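Local coordinates for protein LbpB B-lobe (Moraxella bovis, PDB 3UAQ) that probably binds host lactoferrin at the bacterial cell surface, as a lipoprotein whose N-lobe pairs a handle domain with a beta barrel, at residues N172-W177 and N235-F240; D133-T138 and P145-K150; Y206-G211 and S220-V225; G56-I61 and N85-A90. All blocks are in the same frame, centred on the assembly; numbering follows the deposited sequence.

Contact 1: residues N172-W177 and N235-F240; sequences NYTGHW and NHRAVF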
# COMPACT_ATOMS: atom_id res chain seq x y z
N ASN A 172 23.42 -11.66 -1.92
CA ASN A 172 22.21 -12.47 -1.83
C ASN A 172 20.95 -11.63 -1.72
O ASN A 172 20.91 -10.63 -0.99
CB ASN A 172 22.29 -13.44 -0.64
CG ASN A 172 23.11 -14.67 -0.95
OD1 ASN A 172 23.61 -14.83 -2.06
ND2 ASN A 172 23.24 -15.55 0.04
N TYR A 173 19.92 -12.03 -2.45
CA TYR A 173 18.66 -11.30 -2.45
C TYR A 173 17.52 -12.18 -1.96
O TYR A 173 17.57 -13.41 -2.09
CB TYR A 173 18.34 -10.79 -3.85
CG TYR A 173 19.35 -9.83 -4.43
CD1 TYR A 173 19.12 -8.46 -4.45
CD2 TYR A 173 20.54 -10.30 -4.99
CE1 TYR A 173 20.04 -7.58 -4.99
CE2 TYR A 173 21.47 -9.43 -5.53
CZ TYR A 173 21.22 -8.07 -5.53
OH TYR A 173 22.14 -7.21 -6.08
N THR A 174 16.51 -11.54 -1.41
CA THR A 174 15.26 -12.20 -1.08
C THR A 174 14.09 -11.26 -1.34
O THR A 174 14.21 -10.04 -1.19
CB THR A 174 15.26 -12.73 0.38
OG1 THR A 174 13.92 -12.97 0.80
CG2 THR A 174 15.92 -11.73 1.32
N GLY A 175 12.97 -11.82 -1.76
CA GLY A 175 11.79 -11.05 -2.09
C GLY A 175 10.63 -11.94 -2.50
O GLY A 175 10.30 -12.92 -1.82
N HIS A 176 10.00 -11.61 -3.62
CA HIS A 176 8.80 -12.32 -4.02
C HIS A 176 8.64 -12.39 -5.53
O HIS A 176 9.44 -11.84 -6.28
CB HIS A 176 7.58 -11.62 -3.43
CG HIS A 176 7.16 -10.42 -4.20
ND1 HIS A 176 7.95 -9.29 -4.31
CD2 HIS A 176 6.04 -10.16 -4.93
CE1 HIS A 176 7.33 -8.39 -5.06
NE2 HIS A 176 6.17 -8.90 -5.44
N TRP A 177 7.58 -13.08 -5.96
CA TRP A 177 7.18 -13.13 -7.36
C TRP A 177 5.66 -13.24 -7.45
O TRP A 177 5.00 -13.63 -6.48
CB TRP A 177 7.85 -14.30 -8.09
CG TRP A 177 7.46 -15.66 -7.55
CD1 TRP A 177 7.75 -16.16 -6.31
CD2 TRP A 177 6.72 -16.69 -8.23
NE1 TRP A 177 7.24 -17.43 -6.18
CE2 TRP A 177 6.60 -17.78 -7.34
CE3 TRP A 177 6.15 -16.79 -9.51
CZ2 TRP A 177 5.94 -18.96 -7.68
CZ3 TRP A 177 5.48 -17.97 -9.85
CH2 TRP A 177 5.39 -19.04 -8.94
N ASN A 235 2.56 -15.16 -0.15
CA ASN A 235 2.60 -16.61 -0.23
C ASN A 235 3.52 -17.10 -1.35
O ASN A 235 3.63 -18.30 -1.61
CB ASN A 235 1.20 -17.19 -0.40
CG ASN A 235 0.20 -16.62 0.58
OD1 ASN A 235 0.31 -16.83 1.79
ND2 ASN A 235 -0.78 -15.88 0.07
N HIS A 236 4.18 -16.15 -2.01
CA HIS A 236 5.09 -16.49 -3.10
C HIS A 236 6.49 -15.93 -2.87
O HIS A 236 6.73 -14.73 -2.96
CB HIS A 236 4.49 -16.05 -4.44
CG HIS A 236 3.13 -16.61 -4.68
ND1 HIS A 236 1.99 -16.02 -4.17
CD2 HIS A 236 2.72 -17.73 -5.32
CE1 HIS A 236 0.93 -16.74 -4.51
NE2 HIS A 236 1.35 -17.78 -5.21
N ARG A 237 7.41 -16.83 -2.54
CA ARG A 237 8.74 -16.44 -2.09
C ARG A 237 9.75 -16.45 -3.23
O ARG A 237 9.72 -17.34 -4.08
CB ARG A 237 9.21 -17.36 -0.96
CG ARG A 237 10.60 -17.04 -0.45
CD ARG A 237 10.92 -17.83 0.80
NE ARG A 237 11.58 -17.00 1.81
CZ ARG A 237 12.82 -17.19 2.25
NH1 ARG A 237 13.55 -18.21 1.79
NH2 ARG A 237 13.34 -16.37 3.16
N ALA A 238 10.63 -15.46 -3.24
CA ALA A 238 11.70 -15.40 -4.24
C ALA A 238 13.04 -15.31 -3.53
O ALA A 238 13.19 -14.56 -2.56
CB ALA A 238 11.50 -14.21 -5.18
N VAL A 239 14.02 -16.08 -4.00
CA VAL A 239 15.37 -16.01 -3.45
C VAL A 239 16.38 -15.96 -4.58
O VAL A 239 16.23 -16.65 -5.59
CB VAL A 239 15.66 -17.20 -2.51
CG1 VAL A 239 16.98 -17.88 -2.88
CG2 VAL A 239 15.67 -16.74 -1.06
N PHE A 240 17.41 -15.14 -4.43
CA PHE A 240 18.38 -14.95 -5.51
C PHE A 240 19.81 -14.96 -5.01
O PHE A 240 20.09 -14.54 -3.88
CB PHE A 240 18.11 -13.64 -6.26
CG PHE A 240 16.70 -13.47 -6.70
CD1 PHE A 240 15.78 -12.81 -5.89
CD2 PHE A 240 16.27 -13.97 -7.92
CE1 PHE A 240 14.46 -12.66 -6.30
CE2 PHE A 240 14.95 -13.82 -8.33
CZ PHE A 240 14.04 -13.16 -7.52
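His236 and Trp177 meet at nearly a right angle: the imidazole turns its edge toward the face of the indole's six-membered ring, a T-shaped pair with centroids 5.6 Å apart and planes at 89°. Closer in, CB of His236 lies over the five-membered ring of Trp177, a CH-pi contact of 3.8 Å to its centroid. CG of Trp177 sits between its backbone N and carbonyl carbon (chi1 63°), and its NE1 is hydrogen-bonded to Ser254 O on strand 248-257, while NE2 of His236 is bonded to Glu223. The two residues stand at one end of a ladder in which strands 170-184 and 236-243 run antiparallel as neighbours in the wall of the N-lobe beta barrel. Tyr173 with Phe240 and Gly175 with Ala238 are hydrogen-bonded pairs, each with two backbone bonds; Tyr173 N to Phe240 O is 2.9 Å. Thr174 and Val239 form the non-hydrogen-bonded pair between them, on the other face of the sheet from Tyr173 and Phe240. The side chains of Tyr173 and Phe240 touch at the root, CB to CB at 3.7 Å, and the Tyr173 hydroxyl goes on to a hydrogen bond with Ala318 O.

Contact 2: residues D133-T138 and P145-K150; sequences DETIKT and PKQYTK
Ile136 lays its CG1-CD1 branch obliquely across the aliphatic chain of Lys150, with CG1 3.7 Å from Lys150 CB and CD1 3.8 Å from Lys150 CG. The lysine can offer this length of methylene because it is extended throughout, CG anti to the backbone N (chi1 171°). Beside it, Glu134 points the same way, and its OE2 forms a long salt bridge of 4.0 Å to Lys150 NZ, probably a weak electrostatic tie given its surface setting. Elsewhere on the ladder, Thr135 meets Gln147: CG2 of the threonine sits 3.7 Å from Gln147 NE2 and also touches Gln147 CG, so the contact is one of packing along the glutamine chain. The backbones supply the regular grip. Ile136 with Tyr148 and Thr138 with Lys146 are hydrogen-bonded antiparallel pairs, the Lys146 N to Thr138 O bond measuring 3.0 Å at an N-H...O angle of 172°, and Lys150 N adds a further bond to Glu134 O. Lys146 NZ turns away to a salt bridge with Asp139 and a hydrogen bond to Gln144 O, both in the connecting loop. These residues make a beta hairpin at the outer part of the handle domain, where strand 135-138 pairs with the beginning of strand 146-159; that long strand also pairs with strands 57-60 and 121-128.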
# COMPACT_ATOMS: atom_id res chain seq x y z
N ASP A 133 -18.16 -15.21 -10.38
CA ASP A 133 -19.61 -15.37 -10.23
C ASP A 133 -20.33 -14.23 -10.93
O ASP A 133 -21.50 -14.34 -11.30
CB ASP A 133 -19.99 -15.41 -8.74
CG ASP A 133 -19.45 -14.22 -7.96
OD1 ASP A 133 -18.24 -13.93 -8.07
OD2 ASP A 133 -20.23 -13.56 -7.24
N GLU A 134 -19.61 -13.13 -11.11
CA GLU A 134 -20.16 -11.92 -11.70
C GLU A 134 -19.65 -11.77 -13.13
O GLU A 134 -18.47 -11.47 -13.36
CB GLU A 134 -19.77 -10.71 -10.86
CG GLU A 134 -20.80 -9.59 -10.87
CD GLU A 134 -20.56 -8.57 -9.77
OE1 GLU A 134 -19.91 -8.90 -8.76
OE2 GLU A 134 -21.04 -7.42 -9.93
N THR A 135 -20.55 -11.98 -14.09
CA THR A 135 -20.21 -12.00 -15.51
C THR A 135 -20.78 -10.82 -16.27
O THR A 135 -21.66 -10.10 -15.77
CB THR A 135 -20.73 -13.29 -16.19
OG1 THR A 135 -21.73 -13.90 -15.36
CG2 THR A 135 -19.61 -14.28 -16.43
N ILE A 136 -20.30 -10.63 -17.49
CA ILE A 136 -20.84 -9.63 -18.40
C ILE A 136 -21.03 -10.20 -19.80
O ILE A 136 -20.07 -10.65 -20.43
CB ILE A 136 -19.95 -8.38 -18.47
CG1 ILE A 136 -20.14 -7.52 -17.22
CG2 ILE A 136 -20.28 -7.57 -19.71
CD1 ILE A 136 -19.53 -6.14 -17.33
N LYS A 137 -22.27 -10.19 -20.27
CA LYS A 137 -22.61 -10.78 -21.57
C LYS A 137 -23.07 -9.75 -22.59
O LYS A 137 -23.93 -8.91 -22.31
CB LYS A 137 -23.67 -11.86 -21.39
CG LYS A 137 -24.71 -11.51 -20.34
CD LYS A 137 -25.87 -12.48 -20.36
CE LYS A 137 -27.16 -11.75 -20.67
NZ LYS A 137 -28.29 -12.71 -20.70
N THR A 138 -22.50 -9.82 -23.79
CA THR A 138 -22.85 -8.92 -24.89
C THR A 138 -23.16 -9.70 -26.15
O THR A 138 -22.93 -10.92 -26.21
CB THR A 138 -21.70 -7.98 -25.23
OG1 THR A 138 -20.59 -8.23 -24.37
CG2 THR A 138 -22.13 -6.52 -25.10
N PRO A 145 -21.47 -14.42 -29.74
CA PRO A 145 -21.98 -13.88 -28.48
C PRO A 145 -20.87 -13.94 -27.44
O PRO A 145 -20.01 -14.82 -27.54
CB PRO A 145 -23.09 -14.86 -28.11
CG PRO A 145 -22.63 -16.16 -28.68
CD PRO A 145 -21.94 -15.80 -29.97
N LYS A 146 -20.87 -13.03 -26.48
CA LYS A 146 -19.77 -12.96 -25.52
C LYS A 146 -20.22 -13.03 -24.07
O LYS A 146 -21.33 -12.61 -23.72
CB LYS A 146 -18.93 -11.70 -25.76
CG LYS A 146 -18.16 -11.73 -27.08
CD LYS A 146 -17.99 -10.32 -27.65
CE LYS A 146 -17.46 -10.34 -29.08
NZ LYS A 146 -18.53 -10.59 -30.09
N GLN A 147 -19.35 -13.57 -23.23
CA GLN A 147 -19.58 -13.62 -21.80
C GLN A 147 -18.24 -13.65 -21.07
O GLN A 147 -17.60 -14.70 -20.98
CB GLN A 147 -20.43 -14.83 -21.43
CG GLN A 147 -20.79 -14.89 -19.96
CD GLN A 147 -21.85 -15.93 -19.69
OE1 GLN A 147 -22.51 -16.42 -20.61
NE2 GLN A 147 -22.03 -16.27 -18.42
N TYR A 148 -17.83 -12.49 -20.57
CA TYR A 148 -16.54 -12.35 -19.92
C TYR A 148 -16.69 -12.04 -18.44
O TYR A 148 -17.55 -11.27 -18.04
CB TYR A 148 -15.73 -11.23 -20.58
CG TYR A 148 -15.16 -11.59 -21.94
CD1 TYR A 148 -13.87 -12.09 -22.06
CD2 TYR A 148 -15.91 -11.44 -23.10
CE1 TYR A 148 -13.34 -12.42 -23.30
CE2 TYR A 148 -15.39 -11.76 -24.34
CZ TYR A 148 -14.10 -12.26 -24.44
OH TYR A 148 -13.57 -12.59 -25.66
N THR A 149 -15.85 -12.65 -17.62
CA THR A 149 -15.81 -12.32 -16.20
C THR A 149 -15.64 -10.81 -16.03
O THR A 149 -14.70 -10.22 -16.58
CB THR A 149 -14.68 -13.08 -15.49
OG1 THR A 149 -15.14 -14.40 -15.16
CG2 THR A 149 -14.26 -12.36 -14.22
N LYS A 150 -16.53 -10.18 -15.28
CA LYS A 150 -16.49 -8.73 -15.13
C LYS A 150 -15.27 -8.24 -14.35
O LYS A 150 -14.95 -8.75 -13.27
CB LYS A 150 -17.76 -8.20 -14.46
CG LYS A 150 -17.68 -6.73 -14.08
CD LYS A 150 -18.94 -6.26 -13.37
CE LYS A 150 -18.89 -4.77 -13.06
NZ LYS A 150 -20.06 -4.35 -12.25

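Contact 3: residues Y206-G211 and S220-V225; sequences YKMDSG and SFAEQV
Gln224 grips Asp209 through its side-chain amide: NE2 donates to Asp209 OD1 at 3.0 Å, with an N-H...O angle of 167°. The acceptor lies in the amide plane, yet the donor stands above the carboxylate plane, and the two flat groups are turned 78° against each other. Two backbone bonds frame this pair, Gln224 N to Lys207 O at 2.8 Å and Asp209 N to Ala222 O at 2.9 Å, making a single bridge centred on Met208 and Glu223. Alongside, Met208 bends at chi2 (-76°), which places SD, 3.5 Å from Glu223 N and 3.9 Å from Ala222 CB. The methyl CE then lies against the aliphatic part of Glu223, 3.7 Å from its CB. In the next shell, two arginines hold the acidic groups: Arg232 makes a salt bridge to Asp209 OD2, and Arg270 one to OE2 of the buried Glu223. These partners would be expected to stabilise the carboxylates in their ionised form. Both segments are irregular and belong to the long excursion between strands 170-184 and 236-243 of the barrel. There Met208 and Glu223 pack on Phe179 of strand 170-184, Glu223 also touches Thr255 of strand 248-257, and Phe221 stacks on Phe127 of strand 121-128, which belongs to the handle sheet.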
# COMPACT_ATOMS: atom_id res chain seq x y z
N TYR A 206 -6.32 -27.03 -8.62
CA TYR A 206 -5.14 -26.18 -8.75
C TYR A 206 -4.88 -25.34 -7.51
O TYR A 206 -3.94 -24.54 -7.49
CB TYR A 206 -5.28 -25.28 -9.98
CG TYR A 206 -5.06 -26.00 -11.30
CD1 TYR A 206 -6.13 -26.53 -12.00
CD2 TYR A 206 -3.79 -26.14 -11.84
CE1 TYR A 206 -5.95 -27.19 -13.21
CE2 TYR A 206 -3.59 -26.79 -13.05
CZ TYR A 206 -4.67 -27.32 -13.73
OH TYR A 206 -4.47 -27.97 -14.94
N LYS A 207 -5.71 -25.52 -6.48
CA LYS A 207 -5.64 -24.71 -5.26
C LYS A 207 -5.82 -23.22 -5.56
O LYS A 207 -5.22 -22.36 -4.91
CB LYS A 207 -4.33 -24.94 -4.50
CG LYS A 207 -3.94 -26.40 -4.31
CD LYS A 207 -5.08 -27.22 -3.73
CE LYS A 207 -4.81 -28.72 -3.86
NZ LYS A 207 -6.03 -29.55 -3.61
N MET A 208 -6.66 -22.93 -6.56
CA MET A 208 -7.00 -21.56 -6.92
C MET A 208 -8.44 -21.28 -6.52
O MET A 208 -9.25 -22.19 -6.40
CB MET A 208 -6.83 -21.33 -8.42
CG MET A 208 -5.38 -21.27 -8.89
SD MET A 208 -4.60 -19.68 -8.49
CE MET A 208 -2.89 -20.05 -8.83
N ASP A 209 -8.76 -20.01 -6.30
CA ASP A 209 -10.15 -19.64 -6.08
C ASP A 209 -10.94 -19.99 -7.33
O ASP A 209 -10.36 -20.08 -8.42
CB ASP A 209 -10.28 -18.15 -5.76
CG ASP A 209 -9.75 -17.81 -4.39
OD1 ASP A 209 -10.37 -18.23 -3.39
OD2 ASP A 209 -8.71 -17.12 -4.31
N SER A 210 -12.24 -20.21 -7.18
CA SER A 210 -13.08 -20.61 -8.30
C SER A 210 -13.02 -19.64 -9.47
O SER A 210 -12.99 -18.42 -9.28
CB SER A 210 -14.53 -20.81 -7.87
OG SER A 210 -14.80 -22.18 -7.63
N GLY A 211 -12.99 -20.19 -10.68
CA GLY A 211 -13.01 -19.39 -11.88
C GLY A 211 -11.62 -18.98 -12.35
O GLY A 211 -11.44 -18.58 -13.50
N SER A 220 -1.27 -15.28 -8.56
CA SER A 220 -0.67 -15.46 -7.24
C SER A 220 -1.73 -15.22 -6.18
O SER A 220 -1.98 -16.07 -5.32
CB SER A 220 0.51 -14.51 -7.05
OG SER A 220 0.70 -13.66 -8.17
N PHE A 221 -2.38 -14.06 -6.24
CA PHE A 221 -3.34 -13.66 -5.21
C PHE A 221 -4.56 -14.58 -5.13
O PHE A 221 -5.33 -14.50 -4.17
CB PHE A 221 -3.79 -12.21 -5.43
CG PHE A 221 -4.59 -12.00 -6.69
CD1 PHE A 221 -4.01 -11.42 -7.81
CD2 PHE A 221 -5.93 -12.38 -6.76
CE1 PHE A 221 -4.75 -11.23 -8.97
CE2 PHE A 221 -6.67 -12.19 -7.92
CZ PHE A 221 -6.07 -11.61 -9.02
N ALA A 222 -4.73 -15.45 -6.13
CA ALA A 222 -5.87 -16.36 -6.15
C ALA A 222 -5.48 -17.75 -5.67
O ALA A 222 -6.33 -18.63 -5.53
CB ALA A 222 -6.49 -16.42 -7.54
N GLU A 223 -4.19 -17.96 -5.43
CA GLU A 223 -3.73 -19.25 -4.93
C GLU A 223 -3.99 -19.33 -3.43
O GLU A 223 -3.62 -18.43 -2.66
CB GLU A 223 -2.26 -19.49 -5.26
CG GLU A 223 -1.89 -20.96 -5.27
CD GLU A 223 -0.58 -21.24 -5.99
OE1 GLU A 223 0.14 -20.27 -6.34
OE2 GLU A 223 -0.28 -22.43 -6.21
N GLN A 224 -4.65 -20.40 -3.01
CA GLN A 224 -5.24 -20.48 -1.68
C GLN A 224 -4.30 -20.93 -0.56
O GLN A 224 -3.72 -22.02 -0.60
CB GLN A 224 -6.48 -21.38 -1.70
CG GLN A 224 -7.52 -20.98 -2.75
CD GLN A 224 -8.78 -21.82 -2.65
OE1 GLN A 224 -8.73 -23.03 -2.40
NE2 GLN A 224 -9.94 -21.17 -2.86
N VAL A 225 -4.15 -20.08 0.44
CA VAL A 225 -3.60 -20.48 1.72
C VAL A 225 -4.69 -20.25 2.75
O VAL A 225 -5.60 -19.44 2.54
CB VAL A 225 -2.35 -19.66 2.10
CG1 VAL A 225 -1.57 -20.37 3.20
CG2 VAL A 225 -1.47 -19.46 0.89

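Contact 4: residues G56-I61 and N85-A90; sequences GSVLAI and NNITTA
Val58 and Ile87 make an apolar touch, CB of the valine 3.6 Å from CG2 of the isoleucine. Ile87 CG2 is anti to the backbone N, while CG1, beside that nitrogen (chi1 -58°), extends to a looser contact with Ala60 CB. On the other face of the sheet Leu59 and Thr88 pass each other obliquely, CD2 of the leucine 3.6 Å from CG2 of the threonine. At the far end of the pair, the CD1 methyl of Ile61 reaches the chain of Asn86, lying 4.3 Å from its CB. A mixed contact joins Val58 and Thr89, where the hydroxyl OG1 rests 3.6 Å from the valine methyl CG1, and the threonine methyl CG2 turns toward the carbonyl O of Ser57. The residues thus alternate across a short antiparallel pairing of strands 57-60 and 88-89, part of the sheet of the handle domain: Val58 with Thr89 is its non-hydrogen-bonded pair, and Leu59 with Thr88 follows in register. Among polar interactions, Ala90 N donates to Ser57 O at 3.0 Å in a nearly straight bond (N-H...O 177°), although the nitrogen stands well above the carbonyl plane. Farther along the pairing, Ile87 CA makes a CA-H...O contact with Leu59 O at 3.3 Å. On its other edge strand 57-60 is bonded through the backbones of Val58 and Ala60 to Tyr157 and Leu155 of strand 146-159, while Phe333 of barrel strand 332-340 meets the side chains of both Ala60 and Ile87.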
# COMPACT_ATOMS: atom_id res chain seq x y z
N GLY A 56 13.22 -1.03 -18.74
CA GLY A 56 13.13 -0.45 -17.41
C GLY A 56 12.13 -1.31 -16.67
O GLY A 56 12.17 -1.43 -15.44
N SER A 57 11.23 -1.94 -17.42
CA SER A 57 9.98 -2.43 -16.86
C SER A 57 9.02 -2.96 -17.92
O SER A 57 9.08 -2.55 -19.08
CB SER A 57 9.30 -1.28 -16.12
OG SER A 57 9.54 -0.07 -16.81
N VAL A 58 8.14 -3.87 -17.52
CA VAL A 58 7.05 -4.27 -18.41
C VAL A 58 5.74 -4.58 -17.69
O VAL A 58 5.62 -4.44 -16.46
CB VAL A 58 7.45 -5.46 -19.33
CG1 VAL A 58 8.06 -4.95 -20.62
CG2 VAL A 58 8.42 -6.37 -18.61
N LEU A 59 4.77 -5.03 -18.48
CA LEU A 59 3.37 -4.96 -18.08
C LEU A 59 2.45 -5.78 -19.00
O LEU A 59 2.51 -5.65 -20.22
CB LEU A 59 2.97 -3.49 -18.10
CG LEU A 59 1.69 -3.03 -17.46
CD1 LEU A 59 1.88 -1.59 -17.01
CD2 LEU A 59 0.54 -3.16 -18.44
N ALA A 60 1.60 -6.62 -18.40
CA ALA A 60 0.64 -7.42 -19.16
C ALA A 60 -0.72 -7.53 -18.47
O ALA A 60 -1.00 -6.87 -17.46
CB ALA A 60 1.20 -8.83 -19.46
N ILE A 61 -1.57 -8.40 -19.02
CA ILE A 61 -2.99 -8.40 -18.73
C ILE A 61 -3.51 -9.84 -18.54
O ILE A 61 -2.97 -10.77 -19.13
CB ILE A 61 -3.73 -7.68 -19.87
CG1 ILE A 61 -2.70 -7.24 -20.93
CG2 ILE A 61 -4.47 -6.48 -19.35
CD1 ILE A 61 -3.28 -6.51 -22.14
N ASN A 85 3.17 -10.00 -27.46
CA ASN A 85 2.95 -8.73 -28.14
C ASN A 85 2.02 -7.84 -27.34
O ASN A 85 1.94 -6.64 -27.60
CB ASN A 85 2.39 -8.96 -29.54
CG ASN A 85 3.39 -9.65 -30.46
OD1 ASN A 85 4.39 -10.19 -30.01
ND2 ASN A 85 3.11 -9.65 -31.75
N ASN A 86 1.32 -8.42 -26.38
CA ASN A 86 0.47 -7.65 -25.49
C ASN A 86 1.24 -7.11 -24.30
O ASN A 86 0.68 -6.42 -23.44
CB ASN A 86 -0.71 -8.49 -25.01
CG ASN A 86 -1.75 -8.68 -26.08
OD1 ASN A 86 -1.94 -7.80 -26.93
ND2 ASN A 86 -2.44 -9.82 -26.06
N ILE A 87 2.54 -7.43 -24.24
CA ILE A 87 3.37 -6.95 -23.15
C ILE A 87 3.84 -5.53 -23.42
O ILE A 87 4.82 -5.31 -24.12
CB ILE A 87 4.61 -7.83 -22.91
CG1 ILE A 87 4.18 -9.27 -22.60
CG2 ILE A 87 5.45 -7.27 -21.77
CD1 ILE A 87 5.34 -10.20 -22.31
N THR A 88 3.11 -4.57 -22.86
CA THR A 88 3.49 -3.18 -22.96
C THR A 88 4.78 -2.96 -22.19
O THR A 88 5.03 -3.61 -21.17
CB THR A 88 2.39 -2.25 -22.40
OG1 THR A 88 2.89 -1.53 -21.27
CG2 THR A 88 1.15 -3.06 -21.99
N THR A 89 5.62 -2.05 -22.69
CA THR A 89 6.85 -1.69 -22.00
C THR A 89 6.62 -0.41 -21.20
O THR A 89 5.83 0.46 -21.61
CB THR A 89 8.01 -1.49 -22.99
OG1 THR A 89 8.44 -2.77 -23.49
CG2 THR A 89 9.19 -0.79 -22.32
N ALA A 90 7.30 -0.28 -20.06
CA ALA A 90 7.18 0.91 -19.23
C ALA A 90 8.47 1.73 -19.21
O ALA A 90 9.55 1.19 -18.95
CB ALA A 90 6.77 0.54 -17.82

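How the contacts relate
Contacts 2 and 4 belong to one handle sheet, in which strand 146-159 neighbours strand 57-60, yet their chemistry differs: contact 2 is a surface hairpin of mostly charged and polar chains, with Ile136 laid on a lysine's methylenes, whereas contact 4 is partly buried and largely apolar. Contact 1 is likewise partly buried but lies in the barrel wall, with aromatic packing at one end of a regular ladder. Contact 3, a buried contact without regular strands, combines two backbone bonds, one amide-carboxylate bond and methionine packing. Contacts 1 and 3 touch through His236 and Glu223, a probable hydrogen bond that ties the long excursion to the barrel. Contacts 1 and 2 lie on opposite sides of the chain's centre.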